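Local coordinates for protein CRISPR-associated endonuclease Cas3-HD (Methanocaldococcus jannaschii, PDB 3S4L) that cleaves single-stranded DNA with the help of magnesium, and single-stranded RNA without added cations, as the HD nuclease of a CRISPR defence system, at residues Lys60-Leu65 / Tyr97-Ile102; His66-Ala71 / Glu157-Leu162; Phe89-Val94 / Met121-Pro126. All blocks are in the same frame, centred on the assembly; numbering follows the deposited sequence.

Contact 1. Residues Lys60-Leu65 / Tyr97-Ile102; sequences KILIKL and YYTYHI
The carboxyl-terminal turns of helix 52-65 run against the middle of helix 91-107 in a nearly antiparallel sense. Over K60-L65 and Y97-I102 the two axes come within 10.2 Å of each other, with 150° between their N-to-C directions. The backbones are nearest at L65 and T99, whose CA atoms are 6.1 Å apart. No hydrogen bond crosses the interface, which is held mainly by side-chain packing.

L65 carries the centre. Its CB lies 3.5 Å from T99 OG1. The hydroxyl itself is satisfied within its own helix by the carbonyl of S95, one turn earlier: OG1 is anti to the carbonyl carbon of T99 (chi1 -66°), beside the backbone N. A polar atom can therefore sit in this buried seam without asking anything of the opposite helix.

These two helices belong to the all-helical core of the HD domain, and the seam lies near its metal site, the side chain of L62 being about 10 Å from a bound calcium ion. Helix 52-65 ends directly before H66 and the metal ligand D67, while the ligand H91 precedes T99 by eight residues. The side chain of T99 is about 8 Å from that of H123, another ligand, and also touches V120 of helix 110-121.

On one flank of the L65-T99 pair, L65 CD1 sits against both branches of I102, 3.8 Å from its CD1 and close to its CG2, and the two side chains cross obliquely. I61, one turn before L65, adds a looser touch between its CG2 and that of I102. L62 starts out pointing away from helix 91-107, yet its CD2 turns back to T99 CG2 at 3.9 Å, the side chains crossing at about a right angle.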
loop_
_atom_site.group_PDB
_atom_site.type_symbol
_atom_site.label_atom_id
_atom_site.label_comp_id
_atom_site.label_asym_id
_atom_site.label_seq_id
_atom_site.Cartn_x
_atom_site.Cartn_y
_atom_site.Cartn_z
ATOM N N LYS A 60 -9.927 4.173 2.724
ATOM C CA LYS A 60 -10.178 4.074 1.292
ATOM C C LYS A 60 -8.891 4.189 0.479
ATOM O O LYS A 60 -8.768 3.620 -0.604
ATOM C CB LYS A 60 -11.133 5.171 0.826
ATOM C CG LYS A 60 -12.601 4.996 1.197
ATOM C CD LYS A 60 -13.408 6.146 0.599
ATOM C CE LYS A 60 -14.624 6.493 1.423
ATOM N NZ LYS A 60 -15.217 7.774 0.958
ATOM N N ILE A 61 -7.941 4.961 0.979
ATOM C CA ILE A 61 -6.702 5.117 0.240
ATOM C C ILE A 61 -5.853 3.847 0.331
ATOM O O ILE A 61 -5.300 3.396 -0.672
ATOM C CB ILE A 61 -5.918 6.359 0.678
ATOM C CG1 ILE A 61 -6.692 7.601 0.278
ATOM C CG2 ILE A 61 -4.556 6.376 0.017
ATOM C CD1 ILE A 61 -6.165 8.874 0.880
ATOM N N LEU A 62 -5.783 3.257 1.521
ATOM C CA LEU A 62 -5.099 1.980 1.698
ATOM C C LEU A 62 -5.745 0.933 0.811
ATOM O O LEU A 62 -5.073 0.103 0.195
ATOM C CB LEU A 62 -5.202 1.521 3.150
ATOM C CG LEU A 62 -4.603 2.489 4.149
ATOM C CD1 LEU A 62 -4.443 1.772 5.483
ATOM C CD2 LEU A 62 -3.263 3.000 3.624
ATOM N N ILE A 63 -7.066 0.972 0.765
ATOM C CA ILE A 63 -7.808 0.034 -0.036
ATOM C C ILE A 63 -7.415 0.246 -1.488
ATOM O O ILE A 63 -7.094 -0.703 -2.200
ATOM C CB ILE A 63 -9.328 0.208 0.184
ATOM C CG1 ILE A 63 -9.714 -0.318 1.573
ATOM C CG2 ILE A 63 -10.134 -0.525 -0.896
ATOM C CD1 ILE A 63 -11.043 0.187 2.081
ATOM N N LYS A 64 -7.398 1.494 -1.932
ATOM C CA LYS A 64 -7.156 1.737 -3.338
ATOM C C LYS A 64 -5.698 1.511 -3.746
ATOM O O LYS A 64 -5.405 1.160 -4.884
ATOM C CB LYS A 64 -7.612 3.150 -3.712
ATOM C CG LYS A 64 -9.126 3.350 -3.656
ATOM C CD LYS A 64 -9.486 4.815 -3.826
ATOM C CE LYS A 64 -10.982 5.006 -4.032
ATOM N NZ LYS A 64 -11.333 6.464 -4.033
ATOM N N LEU A 65 -4.777 1.711 -2.822
ATOM C CA LEU A 65 -3.385 1.745 -3.209
ATOM C C LEU A 65 -2.579 0.524 -2.782
ATOM O O LEU A 65 -1.424 0.370 -3.191
ATOM C CB LEU A 65 -2.736 3.018 -2.668
ATOM C CG LEU A 65 -3.242 4.346 -3.236
ATOM C CD1 LEU A 65 -2.459 5.499 -2.597
ATOM C CD2 LEU A 65 -3.099 4.380 -4.766
ATOM N N TYR A 97 5.583 2.673 -1.144
ATOM C CA TYR A 97 6.217 3.914 -1.594
ATOM C C TYR A 97 5.186 4.920 -2.060
ATOM O O TYR A 97 5.173 6.043 -1.579
ATOM C CB TYR A 97 7.231 3.642 -2.707
ATOM C CG TYR A 97 7.811 4.893 -3.368
ATOM C CD1 TYR A 97 8.964 5.498 -2.873
ATOM C CD2 TYR A 97 7.236 5.431 -4.517
ATOM C CE1 TYR A 97 9.526 6.629 -3.496
ATOM C CE2 TYR A 97 7.775 6.565 -5.135
ATOM C CZ TYR A 97 8.920 7.156 -4.619
ATOM O OH TYR A 97 9.453 8.271 -5.232
ATOM N N TYR A 98 4.305 4.526 -2.980
ATOM C CA TYR A 98 3.301 5.476 -3.465
ATOM C C TYR A 98 2.270 5.836 -2.385
ATOM O O TYR A 98 1.769 6.966 -2.324
ATOM C CB TYR A 98 2.607 4.965 -4.723
ATOM C CG TYR A 98 3.487 5.049 -5.925
ATOM C CD1 TYR A 98 3.757 6.278 -6.519
ATOM C CD2 TYR A 98 4.072 3.903 -6.461
ATOM C CE1 TYR A 98 4.599 6.366 -7.625
ATOM C CE2 TYR A 98 4.896 3.975 -7.580
ATOM C CZ TYR A 98 5.156 5.205 -8.145
ATOM O OH TYR A 98 5.963 5.267 -9.235
ATOM N N THR A 99 1.957 4.866 -1.537
ATOM C CA THR A 99 0.977 5.089 -0.486
ATOM C C THR A 99 1.490 6.172 0.432
ATOM O O THR A 99 0.760 7.090 0.806
ATOM C CB THR A 99 0.702 3.808 0.314
ATOM O OG1 THR A 99 0.069 2.848 -0.542
ATOM C CG2 THR A 99 -0.200 4.102 1.510
ATOM N N TYR A 100 2.760 6.071 0.790
ATOM C CA TYR A 100 3.327 7.027 1.709
ATOM C C TYR A 100 3.216 8.452 1.162
ATOM O O TYR A 100 2.750 9.358 1.859
ATOM C CB TYR A 100 4.788 6.701 2.006
ATOM C CG TYR A 100 5.402 7.761 2.877
ATOM C CD1 TYR A 100 6.087 8.837 2.324
ATOM C CD2 TYR A 100 5.267 7.707 4.255
ATOM C CE1 TYR A 100 6.649 9.835 3.140
ATOM C CE2 TYR A 100 5.813 8.688 5.075
ATOM C CZ TYR A 100 6.505 9.747 4.512
ATOM O OH TYR A 100 7.049 10.710 5.330
ATOM N N HIS A 101 3.670 8.672 -0.068
ATOM C CA HIS A 101 3.694 10.050 -0.584
ATOM C C HIS A 101 2.288 10.603 -0.765
ATOM O O HIS A 101 2.021 11.763 -0.475
ATOM C CB HIS A 101 4.511 10.172 -1.873
ATOM C CG HIS A 101 5.964 9.934 -1.661
ATOM N ND1 HIS A 101 6.775 10.840 -1.011
ATOM C CD2 HIS A 101 6.748 8.870 -1.959
ATOM C CE1 HIS A 101 8.001 10.351 -0.938
ATOM N NE2 HIS A 101 8.010 9.156 -1.506
ATOM N N ILE A 102 1.385 9.749 -1.214
ATOM C CA ILE A 102 0.010 10.165 -1.378
ATOM C C ILE A 102 -0.643 10.462 -0.019
ATOM O O ILE A 102 -1.339 11.462 0.104
ATOM C CB ILE A 102 -0.781 9.167 -2.225
ATOM C CG1 ILE A 102 -0.378 9.352 -3.690
ATOM C CG2 ILE A 102 -2.294 9.394 -2.059
ATOM C CD1 ILE A 102 -0.379 8.090 -4.482
#

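Contact 2. Residues His66-Ala71 / Glu157-Leu162; sequences HDIGKA and EDFEDL. With CA (calcium ion), chain C.
The HD signature of this nuclease, H66 followed by the metal ligand D67, opens a short segment that packs through I68 and A71 on the start of helix 159-167. These two residues, in the 3-10 turn after the signature, meet F159 and L162 in a buried apolar patch. With CG1 of I68 anti to its backbone N (chi1 -162°), that atom comes to the edge of the F159 ring, near its plane, at 3.8 Å from CE1, and the two side chains cross at about a right angle. I68 CD1 lies 3.7 Å from L162 CD2, these side chains sliding past each other in opposite directions. That same leucine methyl touches A71 CB at 3.8 Å, so L162 CD2 bridges both residues of the turn, while A71 CB approaches F159 CD1 obliquely.

The polar side of the segment serves the metal. D67 OD2 binds the calcium ion at 2.3 Å; OD1 instead accepts a hydrogen bond, at 2.6 Å, from water 1, itself a ligand of the ion. One carboxylate thus grips the metal directly and orients one of its waters. K70 NZ forms a long salt bridge to D67 OD1, hydrogen-bonds to the carbonyl of A11 and makes a cation-pi contact with F12. This is the His-Asp signature of the HD-domain metal site, its aspartate on the metal and the following turn packed into the helical core.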
loop_
_atom_site.group_PDB
_atom_site.type_symbol
_atom_site.label_atom_id
_atom_site.label_comp_id
_atom_site.label_asym_id
_atom_site.label_seq_id
_atom_site.Cartn_x
_atom_site.Cartn_y
_atom_site.Cartn_z
ATOM N N HIS A 66 -3.148 -0.348 -1.954
ATOM C CA HIS A 66 -2.298 -1.404 -1.413
ATOM C C HIS A 66 -1.753 -2.348 -2.502
ATOM O O HIS A 66 -0.702 -2.957 -2.324
ATOM C CB HIS A 66 -2.958 -2.152 -0.255
ATOM C CG HIS A 66 -4.072 -3.052 -0.667
ATOM N ND1 HIS A 66 -5.330 -2.580 -0.971
ATOM C CD2 HIS A 66 -4.126 -4.396 -0.819
ATOM C CE1 HIS A 66 -6.108 -3.592 -1.294
ATOM N NE2 HIS A 66 -5.403 -4.708 -1.203
ATOM N N ASP A 67 -2.457 -2.452 -3.626
ATOM C CA ASP A 67 -1.966 -3.232 -4.758
ATOM C C ASP A 67 -1.530 -2.412 -5.954
ATOM O O ASP A 67 -1.415 -2.952 -7.066
ATOM C CB ASP A 67 -3.018 -4.250 -5.206
ATOM C CG ASP A 67 -3.044 -5.483 -4.325
ATOM O OD1 ASP A 67 -4.079 -6.186 -4.313
ATOM O OD2 ASP A 67 -2.019 -5.725 -3.647
ATOM N N ILE A 68 -1.294 -1.119 -5.743
ATOM C CA ILE A 68 -0.854 -0.266 -6.842
ATOM C C ILE A 68 0.476 -0.778 -7.406
ATOM O O ILE A 68 0.750 -0.618 -8.596
ATOM C CB ILE A 68 -0.774 1.231 -6.448
ATOM C CG1 ILE A 68 -0.761 2.110 -7.697
ATOM C CG2 ILE A 68 0.438 1.483 -5.579
ATOM C CD1 ILE A 68 -1.787 1.668 -8.745
ATOM N N GLY A 69 1.266 -1.439 -6.557
ATOM C CA GLY A 69 2.527 -2.045 -6.970
ATOM C C GLY A 69 2.346 -3.048 -8.106
ATOM O O GLY A 69 3.304 -3.374 -8.826
ATOM N N LYS A 70 1.119 -3.544 -8.273
ATOM C CA LYS A 70 0.831 -4.434 -9.394
ATOM C C LYS A 70 0.941 -3.721 -10.745
ATOM O O LYS A 70 1.095 -4.365 -11.786
ATOM C CB LYS A 70 -0.544 -5.098 -9.247
ATOM C CG LYS A 70 -0.624 -6.173 -8.156
ATOM C CD LYS A 70 -2.052 -6.786 -8.081
ATOM C CE LYS A 70 -2.184 -7.867 -7.002
ATOM N NZ LYS A 70 -3.441 -8.684 -7.189
ATOM N N ALA A 71 0.837 -2.396 -10.744
ATOM C CA ALA A 71 1.005 -1.675 -12.000
ATOM C C ALA A 71 2.481 -1.573 -12.410
ATOM O O ALA A 71 2.805 -0.850 -13.347
ATOM C CB ALA A 71 0.352 -0.291 -11.946
ATOM N N GLU A 157 2.979 2.336 -18.666
ATOM C CA GLU A 157 2.878 3.640 -19.316
ATOM C C GLU A 157 1.664 4.438 -18.832
ATOM O O GLU A 157 1.758 5.645 -18.586
ATOM C CB GLU A 157 2.805 3.450 -20.837
ATOM C CG GLU A 157 2.790 4.741 -21.628
ATOM C CD GLU A 157 2.229 4.561 -23.029
ATOM O OE1 GLU A 157 2.899 3.915 -23.871
ATOM O OE2 GLU A 157 1.111 5.067 -23.284
ATOM N N ASP A 158 0.527 3.760 -18.699
ATOM C CA ASP A 158 -0.717 4.405 -18.287
ATOM C C ASP A 158 -0.686 4.915 -16.841
ATOM O O ASP A 158 -1.651 5.518 -16.382
ATOM C CB ASP A 158 -1.911 3.439 -18.429
ATOM C CG ASP A 158 -2.149 2.977 -19.865
ATOM O OD1 ASP A 158 -1.566 3.561 -20.809
ATOM O OD2 ASP A 158 -2.942 2.024 -20.051
ATOM N N PHE A 159 0.417 4.690 -16.132
ATOM C CA PHE A 159 0.425 4.794 -14.666
ATOM C C PHE A 159 -0.207 6.047 -14.060
ATOM O O PHE A 159 -1.104 5.946 -13.217
ATOM C CB PHE A 159 1.836 4.636 -14.101
ATOM C CG PHE A 159 1.882 4.715 -12.607
ATOM C CD1 PHE A 159 1.197 3.780 -11.835
ATOM C CD2 PHE A 159 2.587 5.736 -11.968
ATOM C CE1 PHE A 159 1.224 3.846 -10.442
ATOM C CE2 PHE A 159 2.622 5.818 -10.570
ATOM C CZ PHE A 159 1.941 4.865 -9.804
ATOM N N GLU A 160 0.299 7.214 -14.456
ATOM C CA GLU A 160 -0.198 8.492 -13.965
ATOM C C GLU A 160 -1.715 8.584 -14.113
ATOM O O GLU A 160 -2.419 8.941 -13.167
ATOM C CB GLU A 160 0.489 9.647 -14.700
ATOM C CG GLU A 160 -0.312 10.950 -14.742
ATOM C CD GLU A 160 -0.315 11.695 -13.419
ATOM O OE1 GLU A 160 -0.702 11.097 -12.388
ATOM O OE2 GLU A 160 0.067 12.887 -13.415
ATOM N N ASP A 161 -2.206 8.252 -15.303
ATOM C CA ASP A 161 -3.637 8.236 -15.564
ATOM C C ASP A 161 -4.349 7.257 -14.629
ATOM O O ASP A 161 -5.368 7.598 -14.020
ATOM C CB ASP A 161 -3.917 7.918 -17.037
ATOM C CG ASP A 161 -4.881 6.765 -17.213
ATOM O OD1 ASP A 161 -6.093 6.966 -16.982
ATOM O OD2 ASP A 161 -4.428 5.661 -17.589
ATOM N N LEU A 162 -3.791 6.055 -14.488
ATOM C CA LEU A 162 -4.331 5.064 -13.555
ATOM C C LEU A 162 -4.501 5.632 -12.150
ATOM O O LEU A 162 -5.551 5.448 -11.532
ATOM C CB LEU A 162 -3.460 3.808 -13.510
ATOM C CG LEU A 162 -3.890 2.780 -12.461
ATOM C CD1 LEU A 162 -5.240 2.178 -12.816
ATOM C CD2 LEU A 162 -2.847 1.679 -12.302
HETATM CA CA CA C . -1.238 -7.568 -2.603
HETATM O O HOH W 1 -3.525 -7.611 -2.215
HETATM O O HOH W 2 -2.498 -9.336 -4.409
#

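Contact 3. Residues Phe89-Val94 / Met121-Pro126; sequences FRHELV and MLHHEP. With CA (calcium ion), chain C.
This is a metal-centred contact, in which the start of helix 91-107 meets the loop leaving helix 110-121 and three histidines converge on one calcium ion. H91 NE2 and H124 NE2 each bind it at 2.3 Å, and H123 NE2 at 2.4 Å; D67 and two waters complete the shell. H91 meets each of the other two rings rim to rim, its plane standing at 80° to that of H124 and at 62° to that of H123. The ND1 of H123 is held by the carbonyl of V120, which fixes the ring's rotation while NE2 faces the metal.

E92 forms the second layer. Its CB packs 3.4 Å from H123 CE1, and its chain bends at chi2 (-95°), while OE1 lies over the rim of one face of the H91 ring. OE2 accepts a hydrogen bond from water 3 at 2.7 Å; that water also donates to M121 O and accepts from H124 N, tying the glutamate to the loop backbone. R90 NH1 forms a salt bridge to E92 OE2 by charge alone, since OE2 lies well out of the guanidinium plane and no N-H points at it. Adjacent histidines in a loop, joined by a histidine from the segment leading into helix 91-107 and the aspartate of the His-Asp signature, form the catalytic metal site of a Cas3 HD nuclease.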
loop_
_atom_site.group_PDB
_atom_site.type_symbol
_atom_site.label_atom_id
_atom_site.label_comp_id
_atom_site.label_asym_id
_atom_site.label_seq_id
_atom_site.Cartn_x
_atom_site.Cartn_y
_atom_site.Cartn_z
ATOM N N PHE A 89 10.278 -10.471 -6.973
ATOM C CA PHE A 89 9.667 -9.151 -6.936
ATOM C C PHE A 89 8.462 -9.119 -5.986
ATOM O O PHE A 89 7.631 -10.036 -5.982
ATOM C CB PHE A 89 9.239 -8.649 -8.307
ATOM C CG PHE A 89 8.526 -7.320 -8.245
ATOM C CD1 PHE A 89 9.236 -6.138 -8.004
ATOM C CD2 PHE A 89 7.146 -7.250 -8.395
ATOM C CE1 PHE A 89 8.572 -4.888 -7.924
ATOM C CE2 PHE A 89 6.474 -6.011 -8.337
ATOM C CZ PHE A 89 7.181 -4.828 -8.096
ATOM N N ARG A 90 8.380 -8.068 -5.174
ATOM C CA ARG A 90 7.280 -7.925 -4.207
ATOM C C ARG A 90 6.547 -6.595 -4.401
ATOM O O ARG A 90 7.052 -5.527 -4.055
ATOM C CB ARG A 90 7.809 -8.061 -2.782
ATOM C CG ARG A 90 8.646 -9.305 -2.589
ATOM C CD ARG A 90 7.864 -10.477 -2.036
ATOM N NE ARG A 90 6.501 -10.572 -2.544
ATOM C CZ ARG A 90 5.439 -10.795 -1.774
ATOM N NH1 ARG A 90 5.596 -10.930 -0.462
ATOM N NH2 ARG A 90 4.223 -10.879 -2.308
ATOM N N HIS A 91 5.358 -6.676 -4.990
ATOM C CA HIS A 91 4.582 -5.494 -5.346
ATOM C C HIS A 91 4.312 -4.563 -4.161
ATOM O O HIS A 91 4.259 -3.338 -4.326
ATOM C CB HIS A 91 3.253 -5.913 -5.963
ATOM C CG HIS A 91 2.359 -6.647 -5.012
ATOM N ND1 HIS A 91 2.533 -7.969 -4.686
ATOM C CD2 HIS A 91 1.268 -6.228 -4.327
ATOM C CE1 HIS A 91 1.597 -8.342 -3.828
ATOM N NE2 HIS A 91 0.826 -7.305 -3.597
ATOM N N GLU A 92 4.154 -5.131 -2.968
ATOM C CA GLU A 92 3.747 -4.320 -1.815
ATOM C C GLU A 92 4.770 -3.259 -1.412
ATOM O O GLU A 92 4.408 -2.237 -0.817
ATOM C CB GLU A 92 3.358 -5.183 -0.601
ATOM C CG GLU A 92 4.449 -6.080 -0.065
ATOM C CD GLU A 92 4.363 -7.499 -0.632
ATOM O OE1 GLU A 92 4.232 -7.650 -1.867
ATOM O OE2 GLU A 92 4.417 -8.462 0.162
ATOM N N LEU A 93 6.044 -3.498 -1.720
ATOM C CA LEU A 93 7.096 -2.520 -1.393
ATOM C C LEU A 93 6.926 -1.285 -2.269
ATOM O O LEU A 93 7.098 -0.154 -1.817
ATOM C CB LEU A 93 8.494 -3.114 -1.581
ATOM C CG LEU A 93 9.129 -3.925 -0.441
ATOM C CD1 LEU A 93 8.249 -5.042 0.061
ATOM C CD2 LEU A 93 10.482 -4.479 -0.906
ATOM N N VAL A 94 6.580 -1.520 -3.531
ATOM C CA VAL A 94 6.285 -0.441 -4.459
ATOM C C VAL A 94 4.972 0.249 -4.105
ATOM O O VAL A 94 4.868 1.463 -4.239
ATOM C CB VAL A 94 6.204 -0.945 -5.901
ATOM C CG1 VAL A 94 5.658 0.157 -6.817
ATOM C CG2 VAL A 94 7.571 -1.440 -6.341
ATOM N N MET A 121 2.935 -2.115 3.159
ATOM C CA MET A 121 4.165 -2.865 2.941
ATOM C C MET A 121 4.029 -4.252 3.564
ATOM O O MET A 121 4.727 -5.193 3.204
ATOM C CB MET A 121 5.347 -2.121 3.571
ATOM C CG MET A 121 6.728 -2.516 3.017
ATOM S SD MET A 121 8.085 -1.921 4.048
ATOM C CE MET A 121 8.272 -0.253 3.449
ATOM N N LEU A 122 3.106 -4.378 4.499
ATOM C CA LEU A 122 2.955 -5.619 5.232
ATOM C C LEU A 122 1.588 -6.248 4.965
ATOM O O LEU A 122 1.162 -7.110 5.716
ATOM C CB LEU A 122 3.120 -5.353 6.741
ATOM C CG LEU A 122 4.521 -5.337 7.374
ATOM C CD1 LEU A 122 5.567 -4.652 6.510
ATOM C CD2 LEU A 122 4.499 -4.710 8.773
ATOM N N HIS A 123 0.897 -5.841 3.900
ATOM C CA HIS A 123 -0.473 -6.330 3.719
ATOM C C HIS A 123 -0.532 -7.792 3.306
ATOM O O HIS A 123 -1.621 -8.356 3.174
ATOM C CB HIS A 123 -1.319 -5.443 2.789
ATOM C CG HIS A 123 -0.981 -5.576 1.334
ATOM N ND1 HIS A 123 -0.141 -4.696 0.684
ATOM C CD2 HIS A 123 -1.386 -6.471 0.400
ATOM C CE1 HIS A 123 -0.046 -5.035 -0.590
ATOM N NE2 HIS A 123 -0.778 -6.119 -0.785
ATOM N N HIS A 124 0.623 -8.420 3.111
ATOM C CA HIS A 124 0.581 -9.853 2.841
ATOM C C HIS A 124 0.829 -10.790 4.016
ATOM O O HIS A 124 0.280 -11.891 4.035
ATOM C CB HIS A 124 1.345 -10.245 1.577
ATOM C CG HIS A 124 0.504 -10.108 0.359
ATOM N ND1 HIS A 124 -0.453 -11.037 0.022
ATOM C CD2 HIS A 124 0.375 -9.093 -0.526
ATOM C CE1 HIS A 124 -1.102 -10.628 -1.054
ATOM N NE2 HIS A 124 -0.608 -9.459 -1.413
ATOM N N GLU A 125 1.608 -10.347 5.000
ATOM C CA GLU A 125 1.762 -11.104 6.239
ATOM C C GLU A 125 0.395 -11.364 6.904
ATOM O O GLU A 125 -0.483 -10.507 6.881
ATOM C CB GLU A 125 2.721 -10.364 7.166
ATOM N N PRO A 126 0.189 -12.573 7.456
ATOM C CA PRO A 126 -1.070 -12.934 8.125
ATOM C C PRO A 126 -1.350 -12.034 9.332
ATOM O O PRO A 126 -0.407 -11.477 9.889
ATOM C CB PRO A 126 -0.816 -14.374 8.604
ATOM C CG PRO A 126 0.228 -14.879 7.779
ATOM C CD PRO A 126 1.111 -13.710 7.399
HETATM CA CA CA C . -1.238 -7.568 -2.603
HETATM O O HOH W 3 3.535 -7.825 2.665
HETATM O O HOH W 2 -2.498 -9.336 -4.409
HETATM O O HOH W 1 -3.525 -7.611 -2.215
#

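From the N terminus, the chain passes through K60-L65 straight into H66-A71, then F89-V94 and, after two further residues, Y97-I102 on helix 91-107, before reaching M121-P126 and finally E157-L162. Contact 1 closes the first loop, joining helix 52-65 to helix 91-107. Contact 3 opens within that loop and closes beyond it, so the two cross; contact 2 crosses contact 1 as well, and its long loop encloses all of contact 3. Contacts 2 and 3 meet at the calcium ion and share its two waters. Contacts 1 and 2 meet where the ring of Y98 packs against F159. Contact 1 and the helix 159-167 side of contact 2 pack the surrounding helical core.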